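Local coordinates for protein Tas1 (Pseudomonas aeruginosa, PDB 6OX6) that pyrophosphorylates adenosine nucleotides to make (p)ppApp, acting as a type VI secretion toxin that drains ADP and ATP from competitor cells, at residues 282-287 and 305-310. Residues are numbered along the deposited sequence; the frame is centred on the assembly and turned at random.
Sequences PIKSRE and KDLARN. With ACT (acetate ion), chain D.
K284 holds segment 305-310 twice, by its backbone N-H to L307 and by its ammonium group to D306. The N-H enters the carbonyl plane of L307 and lands on a lone pair, with K284 N 2.9 Å from L307 O and an N-H...O angle of 162°. The same oxygen also takes a C-H...O contact from I283 CA, 3.4 Å away. Just beyond, K284 CB rests on the CD2 methyl of L307.

With CG anti to the backbone N (chi1 -171°), the lysine chain then bends at chi3 and chi4 and runs obliquely across D306. Its NZ sits above the carboxylate, 62° out of the plane, forming a salt bridge to D306 OD2 at 3.1 Å. That oxygen is shared with K292, from helix 286-296.

K284 NZ also gives a 2.7 Å bond to a water, which accepts from R309 NE as well, and a weak bond to O of an acetate, probably picked up from the crystallisation liquor and held too by R288. The contact thus ties the loop leading into helix 286-296 to the residues that lead into strand 308-313, an inner strand of a mixed, helix-flanked sheet consistent with the RelA/SpoT-type alarmone synthetase fold. Chemically, two lysines grip D306 OD2 and anchor the carboxylate, while the water and acetate probably ease the repulsion between K284 and R309, whose NZ and NE lie 4.7 Å apart.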
loop_
_atom_site.group_PDB
_atom_site.type_symbol
_atom_site.label_atom_id
_atom_site.label_comp_id
_atom_site.label_asym_id
_atom_site.label_seq_id
_atom_site.Cartn_x
_atom_site.Cartn_y
_atom_site.Cartn_z
ATOM N N PRO A 282 3.572 16.488 3.865
ATOM C CA PRO A 282 3.268 16.829 5.258
ATOM C C PRO A 282 2.697 15.625 6.000
ATOM O O PRO A 282 2.368 14.585 5.419
ATOM C CB PRO A 282 2.233 17.951 5.136
ATOM C CG PRO A 282 1.538 17.656 3.834
ATOM C CD PRO A 282 2.605 17.092 2.927
ATOM N N ILE A 283 2.579 15.797 7.316
ATOM C CA ILE A 283 1.990 14.785 8.183
ATOM C C ILE A 283 0.547 14.540 7.764
ATOM O O ILE A 283 -0.152 15.463 7.333
ATOM C CB ILE A 283 2.114 15.263 9.645
ATOM C CG1 ILE A 283 3.395 14.728 10.274
ATOM C CG2 ILE A 283 0.918 14.891 10.491
ATOM C CD1 ILE A 283 4.653 15.305 9.673
ATOM N N LYS A 284 0.098 13.287 7.848
ATOM C CA LYS A 284 -1.284 12.983 7.492
ATOM C C LYS A 284 -2.230 13.885 8.275
ATOM O O LYS A 284 -2.031 14.121 9.466
ATOM C CB LYS A 284 -1.607 11.515 7.778
ATOM C CG LYS A 284 -2.953 11.062 7.226
ATOM C CD LYS A 284 -3.109 9.543 7.261
ATOM C CE LYS A 284 -3.297 8.997 5.844
ATOM N NZ LYS A 284 -2.172 9.370 4.923
ATOM N N SER A 285 -3.257 14.403 7.602
ATOM C CA SER A 285 -4.186 15.296 8.286
ATOM C C SER A 285 -4.917 14.553 9.391
ATOM O O SER A 285 -5.146 13.338 9.309
ATOM C CB SER A 285 -5.207 15.892 7.311
ATOM O OG SER A 285 -6.402 15.107 7.258
ATOM N N ARG A 286 -5.315 15.318 10.413
ATOM C CA ARG A 286 -5.900 14.761 11.628
ATOM C C ARG A 286 -7.129 13.903 11.331
ATOM O O ARG A 286 -7.188 12.735 11.730
ATOM C CB ARG A 286 -6.255 15.895 12.599
ATOM C CG ARG A 286 -6.906 15.427 13.920
ATOM C CD ARG A 286 -6.943 16.551 15.007
ATOM N NE ARG A 286 -5.980 16.272 16.068
ATOM C CZ ARG A 286 -4.817 16.905 16.193
ATOM N NH1 ARG A 286 -4.499 17.864 15.328
ATOM N NH2 ARG A 286 -3.976 16.587 17.171
ATOM N N GLU A 287 -8.131 14.476 10.650
ATOM C CA GLU A 287 -9.377 13.747 10.410
ATOM C C GLU A 287 -9.127 12.477 9.621
ATOM O O GLU A 287 -9.729 11.431 9.895
ATOM C CB GLU A 287 -10.388 14.620 9.661
ATOM C CG GLU A 287 -11.798 14.005 9.519
ATOM C CD GLU A 287 -12.577 13.917 10.846
ATOM O OE1 GLU A 287 -13.391 12.970 10.992
ATOM O OE2 GLU A 287 -12.391 14.798 11.727
ATOM N N LYS A 305 0.760 3.410 9.809
ATOM C CA LYS A 305 2.157 3.420 9.405
ATOM C C LYS A 305 2.526 4.556 8.455
ATOM O O LYS A 305 3.711 4.697 8.116
ATOM C CB LYS A 305 2.513 2.067 8.773
ATOM C CG LYS A 305 2.090 0.885 9.662
ATOM C CD LYS A 305 2.491 -0.474 9.078
ATOM C CE LYS A 305 2.074 -1.634 10.002
ATOM N NZ LYS A 305 0.578 -1.703 10.206
ATOM N N ASP A 306 1.570 5.382 8.032
ATOM C CA ASP A 306 1.854 6.413 7.041
ATOM C C ASP A 306 1.504 7.802 7.550
ATOM O O ASP A 306 1.226 8.705 6.760
ATOM C CB ASP A 306 1.130 6.127 5.725
ATOM C CG ASP A 306 -0.393 6.283 5.835
ATOM O OD1 ASP A 306 -0.945 6.142 6.961
ATOM O OD2 ASP A 306 -1.042 6.521 4.779
ATOM N N LEU A 307 1.524 8.000 8.868
ATOM C CA LEU A 307 1.423 9.361 9.386
ATOM C C LEU A 307 2.516 10.242 8.786
ATOM O O LEU A 307 2.250 11.349 8.301
ATOM C CB LEU A 307 1.484 9.343 10.918
ATOM C CG LEU A 307 0.193 8.819 11.554
ATOM C CD1 LEU A 307 0.346 8.742 13.061
ATOM C CD2 LEU A 307 -0.999 9.713 11.172
ATOM N N ALA A 308 3.744 9.746 8.783
ATOM C CA ALA A 308 4.855 10.343 8.063
ATOM C C ALA A 308 5.140 9.486 6.843
ATOM O O ALA A 308 5.162 8.247 6.931
ATOM C CB ALA A 308 6.103 10.425 8.952
ATOM N N ARG A 309 5.369 10.134 5.703
ATOM C CA ARG A 309 5.600 9.347 4.504
ATOM C C ARG A 309 6.346 10.176 3.478
ATOM O O ARG A 309 6.264 11.404 3.479
ATOM C CB ARG A 309 4.279 8.835 3.929
ATOM C CG ARG A 309 3.338 9.921 3.482
ATOM C CD ARG A 309 2.242 9.314 2.625
ATOM N NE ARG A 309 1.436 10.352 1.999
ATOM C CZ ARG A 309 1.787 10.998 0.889
ATOM N NH1 ARG A 309 2.924 10.690 0.262
ATOM N NH2 ARG A 309 0.998 11.948 0.407
ATOM N N ASN A 310 7.069 9.498 2.590
ATOM C CA ASN A 310 7.600 10.173 1.417
ATOM C C ASN A 310 7.791 9.154 0.301
ATOM O O ASN A 310 7.492 7.967 0.448
ATOM C CB ASN A 310 8.895 10.935 1.723
ATOM C CG ASN A 310 9.954 10.066 2.336
ATOM O OD1 ASN A 310 10.308 9.017 1.788
ATOM N ND2 ASN A 310 10.536 10.535 3.444
HETATM C C ACT D . -3.295 11.835 2.983
HETATM O O ACT D . -4.160 11.005 3.390
HETATM O OXT ACT D . -2.353 11.637 2.181
HETATM C CH3 ACT D . -3.423 13.305 3.568
HETATM O O HOH W 1 -0.065 11.047 4.404
#